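Side-chain contacts in piwi domain-containing protein (Vanderwaltozyma polyspora, PDB 5THE), which binds RNA as a budding-yeast Argonaute, of which this chain is the C-terminal lobe, and probably uses it to direct the cleavage of target RNA: residues A[93-98]-A[218-223]; A[77-82]-A[101-106]; A[172-177]-A[205-210]. All coordinates share one frame; numbering follows the deposited sequence.

Contact 1 of 3, residues A[93-98]-A[218-223]. With nucleotides of chain B.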
loop_
_atom_site.group_PDB
_atom_site.type_symbol
_atom_site.label_atom_id
_atom_site.label_comp_id
_atom_site.label_asym_id
_atom_site.label_seq_id
_atom_site.Cartn_x
_atom_site.Cartn_y
_atom_site.Cartn_z
ATOM N N ALA A 93 -23.880 19.760 22.173
ATOM C CA ALA A 93 -25.106 18.995 22.361
ATOM C C ALA A 93 -25.639 18.449 21.043
ATOM O O ALA A 93 -26.313 17.416 21.030
ATOM C CB ALA A 93 -26.172 19.856 23.038
ATOM N N SER A 94 -25.329 19.107 19.929
ATOM C CA SER A 94 -25.800 18.660 18.626
ATOM C C SER A 94 -25.053 17.438 18.090
ATOM O O SER A 94 -25.495 16.845 17.098
ATOM C CB SER A 94 -25.687 19.805 17.628
ATOM O OG SER A 94 -24.354 20.289 17.577
ATOM N N MET A 95 -23.952 17.033 18.722
ATOM C CA MET A 95 -23.095 16.013 18.121
ATOM C C MET A 95 -23.804 14.671 18.042
ATOM O O MET A 95 -23.650 13.938 17.057
ATOM C CB MET A 95 -21.794 15.879 18.918
ATOM C CG MET A 95 -20.797 14.870 18.344
ATOM S SD MET A 95 -21.172 13.165 18.821
ATOM C CE MET A 95 -20.603 13.135 20.522
ATOM N N GLU A 96 -24.556 14.322 19.087
ATOM C CA GLU A 96 -25.143 12.990 19.163
ATOM C C GLU A 96 -26.025 12.710 17.953
ATOM O O GLU A 96 -25.851 11.695 17.270
ATOM C CB GLU A 96 -25.934 12.843 20.457
ATOM C CG GLU A 96 -26.614 11.495 20.587
ATOM C CD GLU A 96 -27.639 11.465 21.704
ATOM O OE1 GLU A 96 -27.473 12.216 22.691
ATOM O OE2 GLU A 96 -28.612 10.688 21.588
ATOM N N SER A 97 -26.967 13.611 17.659
ATOM C CA SER A 97 -27.848 13.388 16.512
ATOM C C SER A 97 -27.133 13.667 15.196
ATOM O O SER A 97 -27.430 13.028 14.182
ATOM C CB SER A 97 -29.121 14.237 16.633
ATOM O OG SER A 97 -28.806 15.609 16.759
ATOM N N GLU A 98 -26.175 14.592 15.189
ATOM C CA GLU A 98 -25.392 14.791 13.977
ATOM C C GLU A 98 -24.595 13.542 13.627
ATOM O O GLU A 98 -24.489 13.175 12.451
ATOM C CB GLU A 98 -24.482 16.006 14.128
ATOM C CG GLU A 98 -25.172 17.310 13.738
ATOM C CD GLU A 98 -24.306 18.541 13.961
ATOM O OE1 GLU A 98 -23.107 18.391 14.280
ATOM O OE2 GLU A 98 -24.835 19.664 13.821
ATOM N N VAL A 218 -11.873 8.335 11.626
ATOM C CA VAL A 218 -12.436 9.382 10.802
ATOM C C VAL A 218 -12.383 10.652 11.646
ATOM O O VAL A 218 -12.674 10.605 12.844
ATOM C CB VAL A 218 -13.851 8.913 10.389
ATOM C CG1 VAL A 218 -14.965 9.510 11.215
ATOM C CG2 VAL A 218 -14.051 8.918 8.912
ATOM N N VAL A 219 -11.895 11.758 11.073
ATOM C CA VAL A 219 -11.921 13.037 11.780
ATOM C C VAL A 219 -13.329 13.603 11.665
ATOM O O VAL A 219 -13.877 13.720 10.559
ATOM C CB VAL A 219 -10.866 14.016 11.221
ATOM C CG1 VAL A 219 -10.952 15.386 11.914
ATOM C CG2 VAL A 219 -9.473 13.447 11.400
ATOM N N TRP A 220 -13.917 13.928 12.816
ATOM C CA TRP A 220 -15.320 14.326 12.881
ATOM C C TRP A 220 -15.620 15.540 12.008
ATOM O O TRP A 220 -16.657 15.582 11.337
ATOM C CB TRP A 220 -15.696 14.615 14.338
ATOM C CG TRP A 220 -17.104 15.112 14.559
ATOM C CD1 TRP A 220 -17.473 16.182 15.323
ATOM C CD2 TRP A 220 -18.324 14.574 14.011
ATOM N NE1 TRP A 220 -18.835 16.335 15.303
ATOM C CE2 TRP A 220 -19.385 15.364 14.508
ATOM C CE3 TRP A 220 -18.624 13.503 13.164
ATOM C CZ2 TRP A 220 -20.724 15.117 14.182
ATOM C CZ3 TRP A 220 -19.962 13.266 12.831
ATOM C CH2 TRP A 220 -20.992 14.068 13.348
ATOM N N ASP A 221 -14.740 16.548 12.001
ATOM C CA ASP A 221 -15.046 17.726 11.185
ATOM C C ASP A 221 -15.058 17.401 9.700
ATOM O O ASP A 221 -15.685 18.131 8.924
ATOM C CB ASP A 221 -14.076 18.875 11.465
ATOM C CG ASP A 221 -14.335 19.536 12.821
ATOM O OD1 ASP A 221 -15.469 19.420 13.336
ATOM O OD2 ASP A 221 -13.408 20.173 13.373
ATOM N N ASN A 222 -14.422 16.304 9.295
ATOM C CA ASN A 222 -14.559 15.835 7.923
ATOM C C ASN A 222 -15.820 15.003 7.748
ATOM O O ASN A 222 -16.641 15.275 6.862
ATOM C CB ASN A 222 -13.342 15.003 7.520
ATOM C CG ASN A 222 -12.078 15.804 7.470
ATOM O OD1 ASN A 222 -12.104 17.012 7.244
ATOM N ND2 ASN A 222 -10.946 15.132 7.678
ATOM N N PHE A 223 -15.964 13.969 8.579
ATOM C CA PHE A 223 -17.070 13.024 8.452
ATOM C C PHE A 223 -18.409 13.741 8.487
ATOM O O PHE A 223 -19.311 13.434 7.696
ATOM C CB PHE A 223 -16.977 11.993 9.584
ATOM C CG PHE A 223 -17.967 10.861 9.480
ATOM C CD1 PHE A 223 -18.239 10.267 8.256
ATOM C CD2 PHE A 223 -18.603 10.370 10.615
ATOM C CE1 PHE A 223 -19.148 9.223 8.166
ATOM C CE2 PHE A 223 -19.509 9.312 10.532
ATOM C CZ PHE A 223 -19.777 8.741 9.303
ATOM P P A B 2 -9.627 11.677 7.905
ATOM O OP1 A B 2 -8.618 12.750 7.718
ATOM O OP2 A B 2 -11.050 12.004 8.231
ATOM O "O5'" A B 2 -9.601 10.749 6.614
ATOM C "C5'" A B 2 -10.187 9.444 6.631
ATOM C "C4'" A B 2 -10.457 8.959 5.236
ATOM O "O4'" A B 2 -11.509 9.756 4.650
ATOM C "C3'" A B 2 -9.311 9.107 4.251
ATOM O "O3'" A B 2 -8.368 8.082 4.371
ATOM C "C2'" A B 2 -10.031 9.126 2.911
ATOM O "O2'" A B 2 -10.475 7.819 2.575
ATOM C "C1'" A B 2 -11.258 9.952 3.270
ATOM N N9 A B 2 -11.059 11.402 3.081
ATOM C C8 A B 2 -10.521 12.284 3.987
ATOM N N7 A B 2 -10.508 13.522 3.584
ATOM C C5 A B 2 -11.109 13.451 2.331
ATOM C C6 A B 2 -11.389 14.438 1.392
ATOM N N6 A B 2 -11.082 15.716 1.621
ATOM N N1 A B 2 -11.981 14.054 0.228
ATOM C C2 A B 2 -12.264 12.750 0.059
ATOM N N3 A B 2 -12.042 11.714 0.882
ATOM C C4 A B 2 -11.452 12.151 2.000
ATOM O OP3 U B 1 -6.000 4.570 9.394
ATOM P P U B 1 -7.426 4.947 9.443
ATOM O OP1 U B 1 -8.119 4.135 10.474
ATOM O OP2 U B 1 -7.981 4.935 8.080
ATOM O "O5'" U B 1 -7.504 6.429 9.981
ATOM C "C5'" U B 1 -7.306 7.542 9.121
ATOM C "C4'" U B 1 -7.887 8.766 9.761
ATOM O "O4'" U B 1 -7.169 9.053 10.998
ATOM C "C3'" U B 1 -7.842 10.035 8.922
ATOM O "O3'" U B 1 -9.076 10.736 9.085
ATOM C "C2'" U B 1 -6.687 10.827 9.538
ATOM O "O2'" U B 1 -6.787 12.227 9.389
ATOM C "C1'" U B 1 -6.758 10.409 11.007
ATOM N N1 U B 1 -5.458 10.501 11.704
ATOM C C2 U B 1 -5.380 11.287 12.826
ATOM O O2 U B 1 -6.351 11.870 13.260
ATOM N N3 U B 1 -4.145 11.357 13.429
ATOM C C4 U B 1 -2.994 10.713 13.013
ATOM O O4 U B 1 -1.950 10.855 13.658
ATOM C C5 U B 1 -3.145 9.923 11.829
ATOM C C6 U B 1 -4.340 9.854 11.228
HETATM O O HOH W 1 -20.845 18.167 16.638
#
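Glu98 and Trp220 meet where the indole runs end-on into helix 95-111. Trp220 CH2 lies 3.7 Å from Glu98 C, which sits at the ring edge, and CZ2 comes 3.9 Å from Glu98 CB. With chi1 at 177° the Trp220 side chain extends opposite the backbone nitrogen, carrying the indole away from the RNA toward helix 95-111. Met95 completes the close part obliquely: its CG is 3.9 Å from Trp220 NE1, and its SD makes a Met-aromatic contact 5.5 Å from the centroid of the six-membered ring. A leucine replacing Trp220 would remove the indole N-H and is likely to open a gap against Met95 and Glu98 and leave the bridging water less firmly held. The setting is the Rossmann-like MID domain, where strand 215-219 hands over to helix 220-223 with Val219 as N-cap. Toward solvent the contact is looser, mediated by one water that accepts from Trp220 NE1 at 3.0 Å and donates to Glu98 OE1 at 3.3 Å; the same carboxylate oxygen forms a salt bridge with Lys224. On the RNA side of the helix, OP2 of nucleotide A2 of chain B accepts hydrogen bonds from Val219 N (3.0 Å) and Asn222 ND2 (3.2 Å).

Contact 2 of 3, residues A[77-82]-A[101-106]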
loop_
_atom_site.group_PDB
_atom_site.type_symbol
_atom_site.label_atom_id
_atom_site.label_comp_id
_atom_site.label_asym_id
_atom_site.label_seq_id
_atom_site.Cartn_x
_atom_site.Cartn_y
_atom_site.Cartn_z
ATOM N N VAL A 77 -22.675 -6.263 7.723
ATOM C CA VAL A 77 -21.690 -6.061 8.781
ATOM C C VAL A 77 -22.221 -5.007 9.738
ATOM O O VAL A 77 -22.798 -4.001 9.308
ATOM C CB VAL A 77 -20.330 -5.630 8.191
ATOM C CG1 VAL A 77 -19.305 -5.408 9.282
ATOM C CG2 VAL A 77 -19.829 -6.659 7.167
ATOM N N ASN A 78 -22.026 -5.223 11.035
ATOM C CA ASN A 78 -22.385 -4.204 12.016
ATOM C C ASN A 78 -21.291 -3.149 12.079
ATOM O O ASN A 78 -20.101 -3.477 12.142
ATOM C CB ASN A 78 -22.590 -4.819 13.400
ATOM C CG ASN A 78 -23.717 -5.829 13.420
ATOM O OD1 ASN A 78 -24.852 -5.504 13.104
ATOM N ND2 ASN A 78 -23.403 -7.062 13.783
ATOM N N LEU A 79 -21.695 -1.888 12.086
ATOM C CA LEU A 79 -20.770 -0.756 12.106
ATOM C C LEU A 79 -21.049 0.040 13.374
ATOM O O LEU A 79 -22.117 0.642 13.504
ATOM C CB LEU A 79 -20.936 0.117 10.860
ATOM C CG LEU A 79 -19.976 1.308 10.739
ATOM C CD1 LEU A 79 -18.550 0.815 10.641
ATOM C CD2 LEU A 79 -20.308 2.177 9.539
ATOM N N ARG A 80 -20.095 0.038 14.305
ATOM C CA ARG A 80 -20.249 0.688 15.603
ATOM C C ARG A 80 -19.371 1.929 15.651
ATOM O O ARG A 80 -18.144 1.831 15.535
ATOM C CB ARG A 80 -19.869 -0.244 16.752
ATOM C CG ARG A 80 -20.837 -1.380 17.003
ATOM C CD ARG A 80 -22.270 -0.895 17.155
ATOM N NE ARG A 80 -22.474 -0.023 18.312
ATOM C CZ ARG A 80 -22.540 -0.445 19.573
ATOM N NH1 ARG A 80 -22.390 -1.735 19.853
ATOM N NH2 ARG A 80 -22.751 0.426 20.554
ATOM N N ALA A 81 -19.993 3.085 15.832
ATOM C CA ALA A 81 -19.254 4.324 15.964
ATOM C C ALA A 81 -18.826 4.510 17.415
ATOM O O ALA A 81 -19.622 4.324 18.340
ATOM C CB ALA A 81 -20.107 5.503 15.497
ATOM N N ILE A 82 -17.566 4.863 17.615
ATOM C CA ILE A 82 -17.042 5.218 18.927
ATOM C C ILE A 82 -16.460 6.614 18.794
ATOM O O ILE A 82 -15.474 6.818 18.075
ATOM C CB ILE A 82 -15.990 4.218 19.422
ATOM C CG1 ILE A 82 -16.611 2.821 19.562
ATOM C CG2 ILE A 82 -15.367 4.703 20.749
ATOM C CD1 ILE A 82 -15.617 1.752 20.028
ATOM N N ILE A 101 -27.022 10.976 12.218
ATOM C CA ILE A 101 -27.345 11.335 10.843
ATOM C C ILE A 101 -26.197 10.953 9.911
ATOM O O ILE A 101 -26.411 10.362 8.845
ATOM C CB ILE A 101 -27.686 12.833 10.761
ATOM C CG1 ILE A 101 -29.037 13.068 11.449
ATOM C CG2 ILE A 101 -27.700 13.305 9.318
ATOM C CD1 ILE A 101 -29.297 14.501 11.848
ATOM N N SER A 102 -24.961 11.264 10.308
ATOM C CA SER A 102 -23.816 10.946 9.456
ATOM C C SER A 102 -23.653 9.441 9.280
ATOM O O SER A 102 -23.301 8.976 8.193
ATOM C CB SER A 102 -22.542 11.555 10.034
ATOM O OG SER A 102 -22.557 12.956 9.877
ATOM N N MET A 103 -23.905 8.665 10.341
ATOM C CA MET A 103 -23.797 7.215 10.246
ATOM C C MET A 103 -24.847 6.656 9.300
ATOM O O MET A 103 -24.583 5.705 8.553
ATOM C CB MET A 103 -23.950 6.585 11.634
ATOM C CG MET A 103 -22.778 6.855 12.576
ATOM S SD MET A 103 -21.208 6.275 11.905
ATOM C CE MET A 103 -21.387 4.505 12.157
ATOM N N ASP A 104 -26.039 7.242 9.310
ATOM C CA ASP A 104 -27.094 6.754 8.432
ATOM C C ASP A 104 -26.816 7.115 6.983
ATOM O O ASP A 104 -27.026 6.298 6.075
ATOM C CB ASP A 104 -28.443 7.318 8.868
ATOM C CG ASP A 104 -29.592 6.689 8.114
ATOM O OD1 ASP A 104 -29.977 5.563 8.483
ATOM O OD2 ASP A 104 -30.097 7.306 7.154
ATOM N N LYS A 105 -26.365 8.342 6.742
ATOM C CA LYS A 105 -26.000 8.728 5.388
ATOM C C LYS A 105 -24.826 7.890 4.887
ATOM O O LYS A 105 -24.800 7.475 3.723
ATOM C CB LYS A 105 -25.678 10.221 5.354
ATOM C CG LYS A 105 -25.049 10.720 4.065
ATOM C CD LYS A 105 -26.084 11.160 3.061
ATOM C CE LYS A 105 -25.460 12.080 2.019
ATOM N NZ LYS A 105 -24.120 11.611 1.569
ATOM N N PHE A 106 -23.851 7.622 5.760
ATOM C CA PHE A 106 -22.733 6.759 5.388
ATOM C C PHE A 106 -23.220 5.389 4.922
ATOM O O PHE A 106 -22.864 4.932 3.827
ATOM C CB PHE A 106 -21.765 6.604 6.566
ATOM C CG PHE A 106 -20.600 5.709 6.259
ATOM C CD1 PHE A 106 -19.507 6.193 5.565
ATOM C CD2 PHE A 106 -20.610 4.378 6.645
ATOM C CE1 PHE A 106 -18.422 5.364 5.267
ATOM C CE2 PHE A 106 -19.541 3.539 6.351
ATOM C CZ PHE A 106 -18.442 4.034 5.665
#
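Lys105 NZ, on the same helix as the Met103 that meets Leu79 and Ala81, is gripped twice, by Asp109 OD2 in a salt bridge and by the backbone O of Asn226. This polar side of helix 101-106 is turned away from the strand, and what faces strand 77-82 is entirely apolar: no hydrogen bond crosses between the two. The centre of the contact is the terminal methyl of Met103. Its chain bends at both chi2 (-58°) and chi3 (-75°), and the fold-back carries CE in between two residues on one face of the strand. There CE lies 3.7 Å from Leu79 CD2 and also 3.7 Å from Ala81 CB, while SD, one atom back, is 3.8 Å from that same alanine methyl. The small Ala81 thus gives the thioether a place close to the backbone of the strand, and the longer Leu79 closes over its end. Leu79 does a second job with the same branch: CD2 reaches the Phe106 ring obliquely, 3.6 Å from CE2, the leucine and phenylalanine side chains crossing at about a right angle. One methyl therefore joins two successive turns of the helix. The short segments run nearly antiparallel, at 151°, with axes 10.5 Å apart, as expected where the helix of a beta-alpha-beta crossover returns over its own strand. Here the unit is strand 77-85, helix 95-111 and strand 117-118, part of the parallel sheet of the MID domain. Around it, Phe117 of the parallel strand 117-118 touches both Leu79 and Phe106, Leu188 of strand 185-191 touches Met103, and helix 228-241 covers Phe106 through Val234, Val235 and Met238.

Contact 3 of 3, residues A[172-177]-A[205-210]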
loop_
_atom_site.group_PDB
_atom_site.type_symbol
_atom_site.label_atom_id
_atom_site.label_comp_id
_atom_site.label_asym_id
_atom_site.label_seq_id
_atom_site.Cartn_x
_atom_site.Cartn_y
_atom_site.Cartn_z
ATOM N N ILE A 172 -9.326 2.740 29.621
ATOM C CA ILE A 172 -9.964 1.722 30.450
ATOM C C ILE A 172 -11.357 1.418 29.919
ATOM O O ILE A 172 -11.744 0.253 29.776
ATOM C CB ILE A 172 -9.989 2.165 31.926
ATOM C CG1 ILE A 172 -8.579 2.112 32.508
ATOM C CG2 ILE A 172 -10.926 1.285 32.734
ATOM C CD1 ILE A 172 -8.498 2.634 33.925
ATOM N N SER A 173 -12.119 2.464 29.588
ATOM C CA SER A 173 -13.455 2.260 29.035
ATOM C C SER A 173 -13.392 1.521 27.710
ATOM O O SER A 173 -14.187 0.609 27.463
ATOM C CB SER A 173 -14.171 3.595 28.843
ATOM O OG SER A 173 -14.215 4.329 30.045
ATOM N N LEU A 174 -12.466 1.922 26.831
ATOM C CA LEU A 174 -12.379 1.302 25.514
ATOM C C LEU A 174 -11.944 -0.153 25.628
ATOM O O LEU A 174 -12.496 -1.026 24.951
ATOM C CB LEU A 174 -11.412 2.090 24.624
ATOM C CG LEU A 174 -11.229 1.519 23.210
ATOM C CD1 LEU A 174 -12.525 1.651 22.410
ATOM C CD2 LEU A 174 -10.052 2.170 22.473
ATOM N N LEU A 175 -10.959 -0.428 26.485
ATOM C CA LEU A 175 -10.542 -1.803 26.738
ATOM C C LEU A 175 -11.718 -2.665 27.147
ATOM O O LEU A 175 -11.860 -3.801 26.681
ATOM C CB LEU A 175 -9.472 -1.836 27.827
ATOM C CG LEU A 175 -8.099 -1.328 27.407
ATOM C CD1 LEU A 175 -7.140 -1.385 28.582
ATOM C CD2 LEU A 175 -7.577 -2.135 26.233
ATOM N N ASN A 176 -12.573 -2.140 28.023
ATOM C CA ASN A 176 -13.765 -2.880 28.409
ATOM C C ASN A 176 -14.702 -3.055 27.223
ATOM O O ASN A 176 -15.299 -4.123 27.039
ATOM C CB ASN A 176 -14.477 -2.165 29.554
ATOM C CG ASN A 176 -15.665 -2.945 30.057
ATOM O OD1 ASN A 176 -15.505 -3.969 30.722
ATOM N ND2 ASN A 176 -16.865 -2.480 29.729
ATOM N N LEU A 177 -14.835 -2.011 26.403
ATOM C CA LEU A 177 -15.686 -2.087 25.225
ATOM C C LEU A 177 -15.189 -3.152 24.251
ATOM O O LEU A 177 -15.987 -3.915 23.694
ATOM C CB LEU A 177 -15.737 -0.711 24.559
ATOM C CG LEU A 177 -16.754 -0.437 23.455
ATOM C CD1 LEU A 177 -16.949 1.067 23.306
ATOM C CD2 LEU A 177 -16.325 -1.056 22.117
ATOM N N TYR A 205 -2.716 0.983 18.440
ATOM C CA TYR A 205 -1.994 0.065 19.308
ATOM C C TYR A 205 -2.950 -0.852 20.054
ATOM O O TYR A 205 -2.742 -2.065 20.122
ATOM C CB TYR A 205 -1.148 0.864 20.286
ATOM C CG TYR A 205 -0.414 0.040 21.308
ATOM C CD1 TYR A 205 0.768 -0.600 20.978
ATOM C CD2 TYR A 205 -0.882 -0.065 22.613
ATOM C CE1 TYR A 205 1.466 -1.335 21.914
ATOM C CE2 TYR A 205 -0.194 -0.804 23.559
ATOM C CZ TYR A 205 0.981 -1.437 23.198
ATOM O OH TYR A 205 1.688 -2.176 24.114
ATOM N N ILE A 206 -4.012 -0.284 20.616
ATOM C CA ILE A 206 -4.993 -1.086 21.330
ATOM C C ILE A 206 -5.791 -1.942 20.362
ATOM O O ILE A 206 -5.947 -3.153 20.557
ATOM C CB ILE A 206 -5.912 -0.174 22.149
ATOM C CG1 ILE A 206 -5.129 0.478 23.294
ATOM C CG2 ILE A 206 -7.096 -0.943 22.666
ATOM C CD1 ILE A 206 -5.847 1.703 23.865
ATOM N N THR A 207 -6.313 -1.324 19.304
ATOM C CA THR A 207 -7.337 -1.997 18.517
ATOM C C THR A 207 -6.733 -2.944 17.485
ATOM O O THR A 207 -7.228 -4.066 17.322
ATOM C CB THR A 207 -8.238 -0.958 17.862
ATOM O OG1 THR A 207 -8.588 0.024 18.849
ATOM C CG2 THR A 207 -9.508 -1.616 17.345
ATOM N N ASP A 208 -5.678 -2.519 16.777
ATOM C CA ASP A 208 -4.987 -3.442 15.873
ATOM C C ASP A 208 -4.166 -4.446 16.666
ATOM O O ASP A 208 -4.350 -5.664 16.554
ATOM C CB ASP A 208 -4.043 -2.708 14.912
ATOM C CG ASP A 208 -4.736 -1.756 13.951
ATOM O OD1 ASP A 208 -5.980 -1.809 13.768
ATOM O OD2 ASP A 208 -3.986 -0.945 13.356
ATOM N N LEU A 209 -3.231 -3.945 17.471
ATOM C CA LEU A 209 -2.177 -4.812 17.976
ATOM C C LEU A 209 -2.656 -5.661 19.155
ATOM O O LEU A 209 -2.434 -6.875 19.180
ATOM C CB LEU A 209 -0.955 -3.961 18.336
ATOM C CG LEU A 209 0.280 -4.687 18.865
ATOM C CD1 LEU A 209 1.500 -3.913 18.474
ATOM C CD2 LEU A 209 0.199 -4.839 20.387
ATOM N N LYS A 210 -3.325 -5.049 20.136
ATOM C CA LYS A 210 -3.790 -5.821 21.285
ATOM C C LYS A 210 -4.973 -6.719 20.922
ATOM O O LYS A 210 -4.946 -7.925 21.191
ATOM C CB LYS A 210 -4.145 -4.886 22.446
ATOM C CG LYS A 210 -2.925 -4.271 23.144
ATOM C CD LYS A 210 -1.803 -5.306 23.260
ATOM C CE LYS A 210 -1.093 -5.267 24.607
ATOM N NZ LYS A 210 -0.422 -3.962 24.835
#
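Ile206 points from segment 205-210 toward the neighbouring helix, and its two branches divide the work. CB itself stands back, leaving the touching to what grows from it. The short branch, CG2, is anti to the backbone N and carries the contact: it lies 3.8 Å from Leu175 CD2 and, more loosely, 4.3 Å from Leu174 CD2, so that a single methyl sits between the ends of two consecutive leucines. The long branch leaves CB beside the backbone N (chi1 -68°); its CG1 keeps clear of both leucines, the branch continues extended (chi2 162°), and CD1 at its tip lies only a little farther from Leu174 CD2 than CG2 does. Beyond the two segments, Ile206 is touched by Leu178, Glu171 and Phe129. Leu175 comes to the isoleucine at about a right angle, its CD2 doing the reaching. Leu174 also brushes Thr207, with CD2 4.5 Å from OG1, but the hydroxyl finds its polar partners in Tyr189 OH and the backbone O of Leu203. The helices belong to the MID domain, each preceding a strand of its parallel sheet, and their segments run in roughly the same direction, at 37° with axes 11.1 Å apart. At its end helix 197-210 widens into a pi-type turn at 205-210, in which Lys210 N donates to Tyr205 O at 3.0 Å and the bond from Leu209 N is weak. Because only methyls meet at the centre and no hydrogen bond crosses between the two segments, their fit rests on shape and burial, with no directional bond to set their relative rotation.

Overall arrangement
All three contacts lie in the MID part of the lobe, on the parallel sheet built around strands 77-85, 185-191 and 215-219. Contacts 1 and 2 share helix 95-111 and touch, their centres 11 Å apart, with Phe223 against Met103 and Phe106. Contact 3 lies on the other face of the sheet, 20 Å from contact 2 between centres; there Ile82 meets Leu174 and Leu177. Along the chain, contacts 1 and 2 interleave, whereas contact 3 follows contact 2 and is nested within the loop closed by contact 1. Helices thus cover both faces of a sheet whose last strand leads to the RNA phosphate.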